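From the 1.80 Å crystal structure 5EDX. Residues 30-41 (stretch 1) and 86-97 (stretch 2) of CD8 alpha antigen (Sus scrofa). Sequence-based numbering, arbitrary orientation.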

# COMPACT_ATOMS: atom_id res chain seq x y z
N LEU A 30 -2.59 10.65 18.94
CA LEU A 30 -1.75 10.82 17.76
C LEU A 30 -2.16 9.90 16.61
O LEU A 30 -1.67 10.04 15.49
CB LEU A 30 -0.28 10.56 18.10
CG LEU A 30 0.29 11.32 19.30
CD1 LEU A 30 1.76 10.96 19.51
CD2 LEU A 30 0.13 12.82 19.12
N THR A 31 -3.05 8.95 16.89
CA THR A 31 -3.42 7.93 15.91
C THR A 31 -3.92 8.55 14.61
O THR A 31 -4.77 9.43 14.61
CB THR A 31 -4.49 6.97 16.48
OG1 THR A 31 -3.94 6.28 17.61
CG2 THR A 31 -4.92 5.95 15.43
N SER A 32 -3.38 8.07 13.50
CA SER A 32 -3.78 8.58 12.20
C SER A 32 -4.03 7.40 11.30
O SER A 32 -3.63 6.28 11.60
CB SER A 32 -2.67 9.46 11.62
OG SER A 32 -1.53 8.68 11.31
N CYS A 33 -4.70 7.65 10.18
CA CYS A 33 -5.01 6.59 9.25
C CYS A 33 -5.13 7.17 7.84
O CYS A 33 -5.65 8.26 7.65
CB CYS A 33 -6.33 5.94 9.66
SG CYS A 33 -6.68 4.38 8.84
N SER A 34 -4.62 6.44 6.86
CA SER A 34 -4.74 6.85 5.47
C SER A 34 -5.64 5.88 4.74
O SER A 34 -5.48 4.67 4.87
CB SER A 34 -3.37 6.89 4.80
OG SER A 34 -2.55 7.88 5.37
N TRP A 35 -6.58 6.40 3.97
CA TRP A 35 -7.40 5.56 3.10
C TRP A 35 -6.70 5.37 1.76
O TRP A 35 -6.27 6.34 1.14
CB TRP A 35 -8.78 6.19 2.89
CG TRP A 35 -9.73 5.99 4.02
CD1 TRP A 35 -10.08 6.90 4.98
CD2 TRP A 35 -10.44 4.78 4.33
NE1 TRP A 35 -10.98 6.33 5.86
CE2 TRP A 35 -11.22 5.04 5.48
CE3 TRP A 35 -10.50 3.52 3.74
CZ2 TRP A 35 -12.04 4.07 6.05
CZ3 TRP A 35 -11.32 2.56 4.30
CH2 TRP A 35 -12.08 2.84 5.45
N LEU A 36 -6.59 4.12 1.34
CA LEU A 36 -5.98 3.75 0.07
C LEU A 36 -6.99 2.98 -0.77
O LEU A 36 -7.96 2.44 -0.26
CB LEU A 36 -4.75 2.87 0.30
CG LEU A 36 -3.68 3.44 1.24
CD1 LEU A 36 -2.55 2.43 1.43
CD2 LEU A 36 -3.14 4.76 0.70
N TYR A 37 -6.74 2.95 -2.07
CA TYR A 37 -7.63 2.27 -3.01
C TYR A 37 -6.79 1.49 -4.01
O TYR A 37 -5.72 1.94 -4.42
CB TYR A 37 -8.49 3.31 -3.73
CG TYR A 37 -9.19 2.83 -4.97
CD1 TYR A 37 -10.35 2.06 -4.89
CD2 TYR A 37 -8.72 3.18 -6.23
CE1 TYR A 37 -11.01 1.63 -6.06
CE2 TYR A 37 -9.36 2.76 -7.39
CZ TYR A 37 -10.51 1.99 -7.30
OH TYR A 37 -11.14 1.58 -8.46
N GLN A 38 -7.26 0.30 -4.39
CA GLN A 38 -6.63 -0.40 -5.51
C GLN A 38 -7.68 -0.78 -6.53
O GLN A 38 -8.76 -1.25 -6.18
CB GLN A 38 -5.86 -1.63 -5.04
CG GLN A 38 -5.03 -2.25 -6.17
CD GLN A 38 -4.30 -3.52 -5.77
OE1 GLN A 38 -4.87 -4.38 -5.10
NE2 GLN A 38 -3.05 -3.65 -6.21
N LYS A 39 -7.35 -0.58 -7.80
CA LYS A 39 -8.28 -0.88 -8.90
C LYS A 39 -8.50 -2.37 -9.08
O LYS A 39 -7.64 -3.18 -8.72
CB LYS A 39 -7.73 -0.29 -10.20
CG LYS A 39 -7.72 1.23 -10.24
CD LYS A 39 -7.05 1.77 -11.49
CE LYS A 39 -5.54 1.58 -11.43
NZ LYS A 39 -4.84 2.30 -12.52
N PRO A 40 -9.65 -2.74 -9.65
CA PRO A 40 -9.92 -4.13 -10.05
C PRO A 40 -9.11 -4.42 -11.30
O PRO A 40 -8.47 -3.51 -11.82
CB PRO A 40 -11.41 -4.11 -10.42
CG PRO A 40 -11.92 -2.74 -10.11
CD PRO A 40 -10.74 -1.83 -10.04
N GLY A 41 -9.14 -5.65 -11.80
CA GLY A 41 -8.41 -5.99 -13.01
C GLY A 41 -6.96 -6.29 -12.71
O GLY A 41 -6.66 -6.90 -11.69
N GLU A 86 -19.22 3.79 -11.53
CA GLU A 86 -18.75 2.51 -12.05
C GLU A 86 -17.26 2.35 -11.75
O GLU A 86 -16.79 1.26 -11.39
CB GLU A 86 -19.01 2.44 -13.55
CG GLU A 86 -18.67 1.10 -14.16
CD GLU A 86 -19.25 0.93 -15.55
OE1 GLU A 86 -19.80 1.91 -16.08
OE2 GLU A 86 -19.16 -0.19 -16.10
N GLU A 87 -16.52 3.44 -11.89
CA GLU A 87 -15.09 3.44 -11.66
C GLU A 87 -14.72 3.49 -10.16
O GLU A 87 -13.54 3.43 -9.83
CB GLU A 87 -14.42 4.59 -12.42
CG GLU A 87 -14.85 5.99 -11.98
CD GLU A 87 -16.07 6.50 -12.72
OE1 GLU A 87 -16.81 5.69 -13.34
OE2 GLU A 87 -16.31 7.73 -12.69
N ASP A 88 -15.72 3.59 -9.28
CA ASP A 88 -15.47 3.49 -7.84
C ASP A 88 -15.35 2.03 -7.39
O ASP A 88 -14.98 1.75 -6.25
CB ASP A 88 -16.59 4.17 -7.03
CG ASP A 88 -16.49 5.69 -7.05
OD1 ASP A 88 -17.55 6.35 -6.92
OD2 ASP A 88 -15.37 6.22 -7.19
N GLN A 89 -15.67 1.09 -8.27
CA GLN A 89 -15.49 -0.32 -7.92
C GLN A 89 -14.03 -0.64 -7.65
O GLN A 89 -13.13 -0.17 -8.35
CB GLN A 89 -15.99 -1.21 -9.05
CG GLN A 89 -17.46 -1.12 -9.31
CD GLN A 89 -17.84 -1.95 -10.51
OE1 GLN A 89 -17.69 -1.51 -11.65
NE2 GLN A 89 -18.31 -3.16 -10.27
N GLY A 90 -13.79 -1.48 -6.64
CA GLY A 90 -12.43 -1.87 -6.32
C GLY A 90 -12.23 -2.17 -4.85
O GLY A 90 -13.17 -2.53 -4.14
N TYR A 91 -10.99 -1.99 -4.40
CA TYR A 91 -10.59 -2.39 -3.05
C TYR A 91 -10.18 -1.19 -2.24
O TYR A 91 -9.31 -0.42 -2.65
CB TYR A 91 -9.43 -3.38 -3.15
CG TYR A 91 -9.73 -4.52 -4.08
CD1 TYR A 91 -10.59 -5.54 -3.68
CD2 TYR A 91 -9.19 -4.57 -5.36
CE1 TYR A 91 -10.89 -6.59 -4.53
CE2 TYR A 91 -9.48 -5.63 -6.22
CZ TYR A 91 -10.33 -6.63 -5.79
OH TYR A 91 -10.65 -7.68 -6.62
N TYR A 92 -10.80 -1.02 -1.08
CA TYR A 92 -10.49 0.10 -0.21
C TYR A 92 -9.88 -0.43 1.08
O TYR A 92 -10.30 -1.48 1.58
CB TYR A 92 -11.75 0.92 0.08
CG TYR A 92 -12.32 1.58 -1.16
CD1 TYR A 92 -13.13 0.87 -2.04
CD2 TYR A 92 -12.02 2.90 -1.45
CE1 TYR A 92 -13.63 1.47 -3.19
CE2 TYR A 92 -12.53 3.51 -2.59
CZ TYR A 92 -13.33 2.79 -3.45
OH TYR A 92 -13.83 3.41 -4.58
N PHE A 93 -8.89 0.27 1.61
CA PHE A 93 -8.21 -0.21 2.81
C PHE A 93 -7.46 0.91 3.51
O PHE A 93 -7.19 1.95 2.92
CB PHE A 93 -7.30 -1.42 2.51
CG PHE A 93 -6.23 -1.15 1.48
CD1 PHE A 93 -6.55 -0.96 0.14
CD2 PHE A 93 -4.89 -1.15 1.85
CE1 PHE A 93 -5.55 -0.75 -0.81
CE2 PHE A 93 -3.88 -0.94 0.91
CZ PHE A 93 -4.21 -0.74 -0.42
N CYS A 94 -7.14 0.69 4.78
CA CYS A 94 -6.52 1.71 5.61
C CYS A 94 -5.07 1.37 5.85
O CYS A 94 -4.69 0.20 5.84
CB CYS A 94 -7.25 1.80 6.95
SG CYS A 94 -8.96 2.34 6.79
N SER A 95 -4.26 2.38 6.06
CA SER A 95 -2.85 2.20 6.33
C SER A 95 -2.39 3.06 7.52
O SER A 95 -2.74 4.18 7.60
CB SER A 95 -2.08 2.60 5.11
OG SER A 95 -0.81 2.13 5.16
N PHE A 96 -1.64 2.46 8.42
CA PHE A 96 -1.28 3.04 9.74
C PHE A 96 0.22 2.80 9.92
O PHE A 96 0.73 1.75 9.58
CB PHE A 96 -2.14 2.45 10.88
CG PHE A 96 -1.68 2.80 12.24
CD1 PHE A 96 -1.98 4.05 12.79
CD2 PHE A 96 -0.96 1.92 12.99
CE1 PHE A 96 -1.55 4.38 14.05
CE2 PHE A 96 -0.51 2.25 14.24
CZ PHE A 96 -0.80 3.49 14.78
N LEU A 97 0.91 3.83 10.36
CA LEU A 97 2.35 3.70 10.53
C LEU A 97 2.73 3.75 12.00
O LEU A 97 2.28 4.63 12.74
CB LEU A 97 3.08 4.78 9.74
CG LEU A 97 4.57 4.99 10.03
CD1 LEU A 97 5.41 3.85 9.49
CD2 LEU A 97 5.02 6.32 9.46
O HOH W 1 -0.36 6.49 9.88
O HOH W 2 -1.58 6.98 7.79
O HOH W 3 -9.50 -7.65 -9.01

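Strand 33-38 pairs antiparallel with strand 90-97, and the two stretches together bury 921 Å². The ladder has three hydrogen-bonded pairs. In S34 with S95, S34 N donates to S95 O at 3.0 Å and S95 N to S34 O at 2.9 Å. In L36 with F93, L36 N to F93 O is 2.8 Å and F93 N to L36 O is 3.0 Å. In Q38 with Y91, Q38 N to Y91 O is 2.8 Å and Y91 N to Q38 O is 2.9 Å. Between them lie the non-hydrogen-bonded pairs W35 with C94 and Y37 with Y92.

Side chains alternate between the faces of the sheet. W35, Y37, Y92 and C94 share one face. W35 has chi1 m and chi2 103°, and its end comes nearer to stretch 2. This brings the indole under C94 SG, 3.3 Å from the centroid of the W35 six-membered ring and nearly on its normal. C94 is also m, and its sulfur sits over that face. C33 SG lies 3.2 Å from C94 CB.

Y37 is t at chi1, and its ring reaches across to the start of stretch 2. There Y37 OH donates to Q89 O at 2.7 Å, so the buried ring ends in a satisfied hydroxyl. Y92 is m. Its ring meets Y37 obliquely, with Y37 CD1 over its face, 3.4 Å from Y92 CZ. Y92 OH donates to D88 O at 2.6 Å, which ties the strand to the 3-10 segment before it.

G90 lies beside Y37. A CB here would point toward stretch 1 and fall 2.5 Å from Y37 CE1 and 2.8 Å from Q38 O. Its backbone angles, 150/-154, also call for glycine.

S34, L36, Q38, Y91, F93 and S95 lie on the other face. F93 takes chi1 p, and its ring comes nearer to stretch 1 than its CA-to-CB bond suggests. L36 CB sits over the face of the F93 ring, 3.9 Å from its centroid. With L36 in m,t, L36 CD1 reaches both F93 CE2 and S95 CB, each at 3.7 Å. S34 is m, and a water bridges S34 OG (2.8 Å) and S95 O (3.0 Å).

Toward the end of stretch 1, P40 CG packs 3.3 Å from Q89 O, and P40 CA is 4.1 Å from Y91 CE2. At the other end, F96 is t, and its ring edge meets S32 O, 3.0 Å from F96 CD1. S32 O is buried without a hydrogen-bonding partner. T31 CG2 adds an apolar contact, 4.0 Å from F96 CE1.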